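PDB 5JD6: MGS-MChE2 from Uncultured bacterium, which probably hydrolyses carboxylic esters, as an esterase of the alpha/beta-hydrolase fold recovered from lagoon-sediment DNA. Local coordinates for residues G46-I51 against K80-V85; Y72-V77 against K102-I107; D227-G230 against M235-P238. All blocks are in the same frame, centred on the assembly; numbering follows the deposited sequence.

Contact 1: G46-I51 against K80-V85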
loop_
_atom_site.group_PDB
_atom_site.type_symbol
_atom_site.label_atom_id
_atom_site.label_comp_id
_atom_site.label_asym_id
_atom_site.label_seq_id
_atom_site.Cartn_x
_atom_site.Cartn_y
_atom_site.Cartn_z
ATOM N N GLY A 46 -19.790 -2.294 3.678
ATOM C CA GLY A 46 -19.980 -3.137 2.513
ATOM C C GLY A 46 -18.705 -3.445 1.751
ATOM O O GLY A 46 -18.739 -3.669 0.542
ATOM N N TYR A 47 -17.578 -3.462 2.455
ATOM C CA TYR A 47 -16.295 -3.748 1.819
ATOM C C TYR A 47 -15.578 -4.930 2.461
ATOM O O TYR A 47 -15.776 -5.230 3.636
ATOM C CB TYR A 47 -15.393 -2.514 1.858
ATOM C CG TYR A 47 -15.907 -1.364 1.025
ATOM C CD1 TYR A 47 -15.622 -1.282 -0.331
ATOM C CD2 TYR A 47 -16.683 -0.363 1.594
ATOM C CE1 TYR A 47 -16.093 -0.233 -1.097
ATOM C CE2 TYR A 47 -17.156 0.690 0.837
ATOM C CZ TYR A 47 -16.860 0.749 -0.507
ATOM O OH TYR A 47 -17.333 1.797 -1.263
ATOM N N LYS A 48 -14.743 -5.597 1.674
ATOM C CA LYS A 48 -13.940 -6.705 2.167
ATOM C C LYS A 48 -12.490 -6.260 2.314
ATOM O O LYS A 48 -11.822 -5.965 1.325
ATOM C CB LYS A 48 -14.044 -7.897 1.218
ATOM C CG LYS A 48 -13.633 -9.230 1.813
ATOM C CD LYS A 48 -13.880 -10.341 0.808
ATOM C CE LYS A 48 -13.664 -11.710 1.419
ATOM N NZ LYS A 48 -13.821 -12.795 0.409
ATOM N N VAL A 49 -12.007 -6.200 3.550
ATOM C CA VAL A 49 -10.646 -5.742 3.801
ATOM C C VAL A 49 -9.685 -6.917 3.960
ATOM O O VAL A 49 -9.870 -7.775 4.823
ATOM C CB VAL A 49 -10.573 -4.850 5.052
ATOM C CG1 VAL A 49 -9.151 -4.354 5.265
ATOM C CG2 VAL A 49 -11.532 -3.677 4.916
ATOM N N LEU A 50 -8.660 -6.948 3.114
ATOM C CA LEU A 50 -7.665 -8.013 3.138
ATOM C C LEU A 50 -6.269 -7.432 3.307
ATOM O O LEU A 50 -5.850 -6.574 2.531
ATOM C CB LEU A 50 -7.735 -8.847 1.856
ATOM C CG LEU A 50 -9.061 -9.552 1.567
ATOM C CD1 LEU A 50 -9.453 -9.387 0.109
ATOM C CD2 LEU A 50 -8.966 -11.023 1.926
ATOM N N ILE A 51 -5.552 -7.893 4.325
ATOM C CA ILE A 51 -4.195 -7.415 4.560
ATOM C C ILE A 51 -3.199 -8.567 4.522
ATOM O O ILE A 51 -2.941 -9.204 5.541
ATOM C CB ILE A 51 -4.076 -6.681 5.907
ATOM C CG1 ILE A 51 -5.246 -5.716 6.096
ATOM C CG2 ILE A 51 -2.751 -5.940 5.992
ATOM C CD1 ILE A 51 -5.155 -4.893 7.353
ATOM N N LYS A 80 -7.206 -15.706 -4.602
ATOM C CA LYS A 80 -8.505 -15.343 -4.055
ATOM C C LYS A 80 -9.603 -15.447 -5.111
ATOM O O LYS A 80 -10.780 -15.582 -4.780
ATOM C CB LYS A 80 -8.459 -13.931 -3.473
ATOM C CG LYS A 80 -8.106 -13.894 -1.999
ATOM C CD LYS A 80 -9.166 -14.621 -1.192
ATOM C CE LYS A 80 -8.798 -14.699 0.274
ATOM N NZ LYS A 80 -9.828 -15.443 1.053
ATOM N N GLY A 81 -9.211 -15.382 -6.379
ATOM C CA GLY A 81 -10.151 -15.532 -7.475
ATOM C C GLY A 81 -10.905 -14.259 -7.814
ATOM O O GLY A 81 -11.996 -14.307 -8.378
ATOM N N TYR A 82 -10.319 -13.117 -7.469
ATOM C CA TYR A 82 -10.924 -11.827 -7.777
ATOM C C TYR A 82 -10.581 -11.387 -9.195
ATOM O O TYR A 82 -9.437 -11.505 -9.632
ATOM C CB TYR A 82 -10.462 -10.763 -6.780
ATOM C CG TYR A 82 -10.880 -11.029 -5.354
ATOM C CD1 TYR A 82 -12.154 -11.489 -5.058
ATOM C CD2 TYR A 82 -9.997 -10.819 -4.303
ATOM C CE1 TYR A 82 -12.539 -11.732 -3.755
ATOM C CE2 TYR A 82 -10.373 -11.060 -2.996
ATOM C CZ TYR A 82 -11.645 -11.518 -2.729
ATOM O OH TYR A 82 -12.024 -11.760 -1.430
ATOM N N GLU A 83 -11.580 -10.879 -9.908
ATOM C CA GLU A 83 -11.371 -10.346 -11.248
ATOM C C GLU A 83 -10.800 -8.938 -11.157
ATOM O O GLU A 83 -10.101 -8.476 -12.059
ATOM C CB GLU A 83 -12.680 -10.342 -12.037
ATOM C CG GLU A 83 -13.677 -11.394 -11.580
ATOM C CD GLU A 83 -15.042 -11.215 -12.213
ATOM O OE1 GLU A 83 -15.628 -10.123 -12.062
ATOM O OE2 GLU A 83 -15.531 -12.168 -12.856
ATOM N N ASN A 84 -11.110 -8.263 -10.054
ATOM C CA ASN A 84 -10.596 -6.926 -9.791
ATOM C C ASN A 84 -10.666 -6.596 -8.304
ATOM O O ASN A 84 -11.569 -7.048 -7.601
ATOM C CB ASN A 84 -11.367 -5.881 -10.601
ATOM C CG ASN A 84 -12.809 -5.743 -10.153
ATOM O OD1 ASN A 84 -13.433 -6.710 -9.717
ATOM N ND2 ASN A 84 -13.346 -4.532 -10.258
ATOM N N VAL A 85 -9.701 -5.817 -7.827
ATOM C CA VAL A 85 -9.671 -5.403 -6.429
ATOM C C VAL A 85 -9.361 -3.920 -6.293
ATOM O O VAL A 85 -9.028 -3.249 -7.270
ATOM C CB VAL A 85 -8.619 -6.191 -5.617
ATOM C CG1 VAL A 85 -9.005 -7.656 -5.509
ATOM C CG2 VAL A 85 -7.238 -6.031 -6.239
#

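Contact 2: Y72-V77 against K102-I107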
loop_
_atom_site.group_PDB
_atom_site.type_symbol
_atom_site.label_atom_id
_atom_site.label_comp_id
_atom_site.label_asym_id
_atom_site.label_seq_id
_atom_site.Cartn_x
_atom_site.Cartn_y
_atom_site.Cartn_z
ATOM N N TYR A 72 3.869 -11.221 -6.257
ATOM C CA TYR A 72 3.332 -11.946 -5.114
ATOM C C TYR A 72 1.912 -11.475 -4.828
ATOM O O TYR A 72 1.031 -12.279 -4.522
ATOM C CB TYR A 72 4.217 -11.752 -3.881
ATOM C CG TYR A 72 3.794 -12.567 -2.676
ATOM C CD1 TYR A 72 4.343 -13.821 -2.436
ATOM C CD2 TYR A 72 2.852 -12.080 -1.777
ATOM C CE1 TYR A 72 3.965 -14.568 -1.336
ATOM C CE2 TYR A 72 2.466 -12.823 -0.674
ATOM C CZ TYR A 72 3.026 -14.065 -0.458
ATOM O OH TYR A 72 2.646 -14.806 0.637
ATOM N N LEU A 73 1.703 -10.166 -4.926
ATOM C CA LEU A 73 0.380 -9.582 -4.746
ATOM C C LEU A 73 -0.582 -10.114 -5.800
ATOM O O LEU A 73 -1.720 -10.472 -5.494
ATOM C CB LEU A 73 0.448 -8.055 -4.815
ATOM C CG LEU A 73 -0.904 -7.349 -4.940
ATOM C CD1 LEU A 73 -1.747 -7.575 -3.695
ATOM C CD2 LEU A 73 -0.724 -5.865 -5.212
ATOM N N LYS A 74 -0.111 -10.158 -7.043
ATOM C CA LYS A 74 -0.889 -10.702 -8.149
ATOM C C LYS A 74 -1.267 -12.155 -7.881
ATOM O O LYS A 74 -2.404 -12.564 -8.115
ATOM C CB LYS A 74 -0.103 -10.591 -9.457
ATOM C CG LYS A 74 -0.841 -11.105 -10.681
ATOM C CD LYS A 74 -2.136 -10.345 -10.907
ATOM C CE LYS A 74 -2.678 -10.590 -12.307
ATOM N NZ LYS A 74 -2.836 -12.042 -12.600
ATOM N N GLU A 75 -0.308 -12.926 -7.379
ATOM C CA GLU A 75 -0.550 -14.324 -7.048
ATOM C C GLU A 75 -1.597 -14.450 -5.944
ATOM O O GLU A 75 -2.380 -15.400 -5.927
ATOM C CB GLU A 75 0.750 -15.010 -6.626
ATOM C CG GLU A 75 0.617 -16.511 -6.418
ATOM C CD GLU A 75 1.915 -17.159 -5.977
ATOM O OE1 GLU A 75 2.897 -16.424 -5.737
ATOM O OE2 GLU A 75 1.951 -18.404 -5.869
ATOM N N PHE A 76 -1.611 -13.483 -5.031
ATOM C CA PHE A 76 -2.569 -13.483 -3.929
ATOM C C PHE A 76 -3.987 -13.205 -4.418
ATOM O O PHE A 76 -4.930 -13.891 -4.027
ATOM C CB PHE A 76 -2.174 -12.454 -2.867
ATOM C CG PHE A 76 -3.175 -12.320 -1.751
ATOM C CD1 PHE A 76 -3.349 -13.343 -0.831
ATOM C CD2 PHE A 76 -3.939 -11.171 -1.621
ATOM C CE1 PHE A 76 -4.268 -13.224 0.196
ATOM C CE2 PHE A 76 -4.861 -11.045 -0.597
ATOM C CZ PHE A 76 -5.025 -12.073 0.314
ATOM N N VAL A 77 -4.131 -12.198 -5.273
ATOM C CA VAL A 77 -5.437 -11.843 -5.819
ATOM C C VAL A 77 -5.979 -12.966 -6.699
ATOM O O VAL A 77 -7.161 -13.307 -6.625
ATOM C CB VAL A 77 -5.372 -10.534 -6.634
ATOM C CG1 VAL A 77 -6.735 -10.207 -7.225
ATOM C CG2 VAL A 77 -4.880 -9.391 -5.760
ATOM N N LYS A 102 0.659 -1.066 -12.611
ATOM C CA LYS A 102 1.364 -0.902 -13.876
ATOM C C LYS A 102 1.477 -2.231 -14.620
ATOM O O LYS A 102 1.229 -2.305 -15.824
ATOM C CB LYS A 102 2.757 -0.317 -13.641
ATOM C CG LYS A 102 3.675 -0.407 -14.848
ATOM C CD LYS A 102 5.125 -0.190 -14.452
ATOM C CE LYS A 102 6.071 -0.723 -15.517
ATOM N NZ LYS A 102 7.436 -0.972 -14.975
ATOM N N MET A 103 1.851 -3.278 -13.891
ATOM C CA MET A 103 2.043 -4.597 -14.482
ATOM C C MET A 103 0.718 -5.292 -14.779
ATOM O O MET A 103 0.569 -5.939 -15.814
ATOM C CB MET A 103 2.894 -5.472 -13.560
ATOM C CG MET A 103 4.297 -4.937 -13.321
ATOM S SD MET A 103 5.238 -5.923 -12.140
ATOM C CE MET A 103 5.411 -7.461 -13.042
ATOM N N PHE A 104 -0.242 -5.154 -13.868
ATOM C CA PHE A 104 -1.526 -5.836 -14.011
ATOM C C PHE A 104 -2.704 -4.893 -13.772
ATOM O O PHE A 104 -3.383 -4.993 -12.750
ATOM C CB PHE A 104 -1.600 -7.021 -13.045
ATOM C CG PHE A 104 -0.289 -7.732 -12.860
ATOM C CD1 PHE A 104 0.212 -8.562 -13.850
ATOM C CD2 PHE A 104 0.445 -7.565 -11.697
ATOM C CE1 PHE A 104 1.421 -9.212 -13.684
ATOM C CE2 PHE A 104 1.655 -8.214 -11.524
ATOM C CZ PHE A 104 2.142 -9.039 -12.519
ATOM N N PRO A 105 -2.959 -3.982 -14.725
ATOM C CA PRO A 105 -4.017 -2.975 -14.579
ATOM C C PRO A 105 -5.423 -3.567 -14.621
ATOM O O PRO A 105 -6.339 -3.019 -14.010
ATOM C CB PRO A 105 -3.785 -2.051 -15.778
ATOM C CG PRO A 105 -3.141 -2.925 -16.798
ATOM C CD PRO A 105 -2.274 -3.879 -16.026
ATOM N N GLU A 106 -5.582 -4.679 -15.331
ATOM C CA GLU A 106 -6.888 -5.310 -15.497
ATOM C C GLU A 106 -7.385 -5.965 -14.211
ATOM O O GLU A 106 -8.542 -6.377 -14.123
ATOM C CB GLU A 106 -6.838 -6.351 -16.621
ATOM C CG GLU A 106 -5.692 -7.348 -16.512
ATOM C CD GLU A 106 -4.395 -6.823 -17.103
ATOM O OE1 GLU A 106 -4.455 -5.927 -17.972
ATOM O OE2 GLU A 106 -3.316 -7.304 -16.696
ATOM N N ILE A 107 -6.510 -6.059 -13.216
ATOM C CA ILE A 107 -6.861 -6.696 -11.953
ATOM C C ILE A 107 -7.131 -5.651 -10.869
ATOM O O ILE A 107 -7.560 -5.983 -9.763
ATOM C CB ILE A 107 -5.745 -7.667 -11.490
ATOM C CG1 ILE A 107 -6.349 -8.901 -10.817
ATOM C CG2 ILE A 107 -4.726 -6.962 -10.594
ATOM C CD1 ILE A 107 -7.131 -9.785 -11.765
#

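Contact 3: D227-G230 against M235-P238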
loop_
_atom_site.group_PDB
_atom_site.type_symbol
_atom_site.label_atom_id
_atom_site.label_comp_id
_atom_site.label_asym_id
_atom_site.label_seq_id
_atom_site.Cartn_x
_atom_site.Cartn_y
_atom_site.Cartn_z
ATOM N N ASP A 227 -4.404 17.766 7.443
ATOM C CA ASP A 227 -3.548 18.729 8.129
ATOM C C ASP A 227 -3.067 18.193 9.476
ATOM O O ASP A 227 -3.770 17.420 10.130
ATOM C CB ASP A 227 -4.289 20.057 8.317
ATOM C CG ASP A 227 -3.475 21.079 9.082
ATOM O OD1 ASP A 227 -2.283 21.259 8.753
ATOM O OD2 ASP A 227 -4.031 21.719 10.000
ATOM N N LYS A 228 -1.867 18.617 9.876
ATOM C CA LYS A 228 -1.233 18.176 11.118
ATOM C C LYS A 228 -1.111 16.662 11.117
ATOM O O LYS A 228 -1.502 15.982 12.065
ATOM C CB LYS A 228 -2.011 18.683 12.334
ATOM C CG LYS A 228 -2.338 20.162 12.224
ATOM C CD LYS A 228 -2.707 20.799 13.547
ATOM C CE LYS A 228 -2.743 22.311 13.395
ATOM N NZ LYS A 228 -3.402 22.985 14.543
ATOM N N CYS A 229 -0.553 16.155 10.025
ATOM C CA CYS A 229 -0.452 14.729 9.784
ATOM C C CYS A 229 0.863 14.396 9.091
ATOM O O CYS A 229 1.303 15.116 8.194
ATOM C CB CYS A 229 -1.635 14.254 8.942
ATOM S SG CYS A 229 -1.513 12.552 8.412
ATOM N N GLY A 230 1.488 13.300 9.511
ATOM C CA GLY A 230 2.780 12.914 8.979
ATOM C C GLY A 230 2.720 11.813 7.938
ATOM O O GLY A 230 1.969 11.895 6.966
ATOM N N MET A 235 -3.001 6.043 10.535
ATOM C CA MET A 235 -2.795 5.788 11.953
ATOM C C MET A 235 -2.894 7.068 12.774
ATOM O O MET A 235 -3.397 7.055 13.896
ATOM C CB MET A 235 -1.437 5.115 12.165
ATOM C CG MET A 235 -1.059 4.873 13.614
ATOM S SD MET A 235 0.164 3.556 13.769
ATOM C CE MET A 235 1.199 3.883 12.345
ATOM N N GLU A 236 -2.418 8.172 12.210
ATOM C CA GLU A 236 -2.472 9.459 12.892
ATOM C C GLU A 236 -3.889 10.023 12.878
ATOM O O GLU A 236 -4.344 10.610 13.861
ATOM C CB GLU A 236 -1.501 10.448 12.247
ATOM C CG GLU A 236 -0.056 9.980 12.255
ATOM C CD GLU A 236 0.859 10.888 11.459
ATOM O OE1 GLU A 236 1.440 10.415 10.459
ATOM O OE2 GLU A 236 0.999 12.071 11.836
ATOM N N HIS A 237 -4.583 9.842 11.759
ATOM C CA HIS A 237 -5.965 10.293 11.639
ATOM C C HIS A 237 -6.826 9.292 10.881
ATOM O O HIS A 237 -7.168 9.520 9.723
ATOM C CB HIS A 237 -6.028 11.653 10.945
ATOM C CG HIS A 237 -5.412 12.763 11.737
ATOM N ND1 HIS A 237 -4.058 13.015 11.734
ATOM C CD2 HIS A 237 -5.965 13.678 12.566
ATOM C CE1 HIS A 237 -3.802 14.045 12.524
ATOM N NE2 HIS A 237 -4.944 14.464 13.041
ATOM N N PRO A 238 -7.185 8.178 11.539
ATOM C CA PRO A 238 -8.054 7.178 10.910
ATOM C C PRO A 238 -9.453 7.735 10.679
ATOM O O PRO A 238 -10.178 7.278 9.797
ATOM C CB PRO A 238 -8.074 6.038 11.930
ATOM C CG PRO A 238 -7.807 6.706 13.238
ATOM C CD PRO A 238 -6.856 7.829 12.933
#

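Contact 1: G46-I51 against K80-V85
At the face of the central sheet of the alpha/beta-hydrolase fold, strand 47-52 meets the turn that leads from helix 66-80 into strand 85-91, and the meeting is carried by Lys48 and Leu50 on one side and Tyr82 and Lys80 on the other. The two strand residues are two positions apart, so both side chains leave the same face of the sheet. Lys48 donates a hydrogen bond from NZ to Tyr82 OH over 2.8 Å, and the ammonium group arrives at the edge of the phenol ring, close to its plane. Lys48 reaches that far because its chain is straight: CG lies opposite the backbone N (chi1 -161°) and the later torsions are extended, which also brings Lys48 CD to 3.2 Å from Tyr82 OH. Leu50 approaches the same ring obliquely, its CD1 lying 3.6 Å from Tyr82 CE2. Leu50 CD2, the other methyl, rests 4.0 Å from Lys80 CE, and the ammonium end of Lys80 goes on to hydrogen-bond Tyr13 OH. Tyrosine suits this place because its ring gives leucine an apolar surface while its hydroxyl accepts from lysine. An alanine here removes the phenol, which would probably leave Lys48 NZ without this acceptor and open a gap beside Leu50 CD1. The two ammonium nitrogens, Lys48 NZ and Lys80 NZ, stand 4.8 Å apart, a like-charge proximity probably eased by Glu15, which makes a long, weak ion pair with each. Gly81 sets the direction of the turn: its positive phi (82°) is readily adopted by glycine, and Tyr82 N bonds back to Val77 O while Gly81 N bonds to Asp78 O. This is a Schellman motif, here ending the helix of an alpha/beta layer just before the chain re-enters the parallel part of the sheet.

Contact 2: Y72-V77 against K102-I107
Apolar packing on one side of the central sheet joins helix 66-80 to the end of helix 92-103 and the short 3-10 turn after it, with Lys74 and Val77 meeting Phe104 and Ile107. The hydrocarbon part of Lys74 lies over one face of the Phe104 ring: Lys74 CG stands 3.8 Å from the centroid of the Phe104 ring, only 8° off the normal, in a CH-pi contact. Over that same face Lys74 CB comes to 3.6 Å from Phe104 CE2, and Lys74 CD is 3.7 Å from Phe104 CG. Bends at chi2 (60°) and chi4 fold the lysine along the ring instead of away from it. Lysine suits this place because its chain can cover an aromatic ring while NZ, at most weakly attracted to the ring, forms a salt bridge with Asp78. Met103 CB covers the opposite face, holding the ring between two aliphatic groups. Helix 66-80 precedes and helix 92-103 follows strand 85-91 in the alpha/beta-hydrolase fold, and Phe104 begins the turn into strand 108-113. One helical turn beyond Lys74 sits Val77, buried and suitably branched and apolar; Val77 CG1 meets Ile107 CG1 at 3.8 Å, the two branches passing side by side, pointing opposite ways.

Contact 3: D227-G230 against M235-P238
Glu236 and Gly230 make the polar link of this surface contact, between the loop after strand 221-226 and the end of the short helix 233-236. Gly230 N donates to Glu236 OE2 over 2.7 Å with an N-H...O angle of 151°, reaching the oxygen on its syn side but 29° out of the carboxylate plane. An extended chain beyond CG carries the acid to the loop, and its other oxygen, OE1, accepts from Ala232 N, so one carboxylate grips two backbone amides. Glycine suits the loop position because a side chain there would come tight against Glu236 OE1.

Packing around His237 forms the second group. Lys228 O meets the ring at its edge, near the plane, 3.0 Å from His237 CE1. Cys229 CB comes obliquely to 3.9 Å from His237 ND1, and Cys229 SG makes an oblique sulfur-aromatic approach 5.2 Å from the centroid of the His237 ring. The small cysteine fits this buried spot, while its backbone N is hydrogen-bonded by Asn202 OD1.

In sequence, His231 falls between the two segments and probably forms a Ser-His-Asp triad with Ser91 and Asp203; the arrangement is thus consistent with the loop after the last strand that carries the catalytic histidine in alpha/beta hydrolases.

How the contacts relate
Contacts 1 and 2 are neighbours that share helix 66-80 and its exit: contact 1 holds the turn after the helix to a strand, contact 2 the body of the helix to the end of the next helix and the turn beyond it. They touch directly, Val85 N lying 2.9 Å from Ile107 O in a probable hydrogen bond, and their segments alternate along the chain. Both are partly buried, contact 2 being almost wholly apolar and contact 1 adding a lysine-tyrosine bond. Contact 3 is a surface contact between segments close in sequence, its centre about 29 Å from that of contact 2 across the chain's centre, and its chemistry is more polar, with an acidic side chain bonding a loop amide.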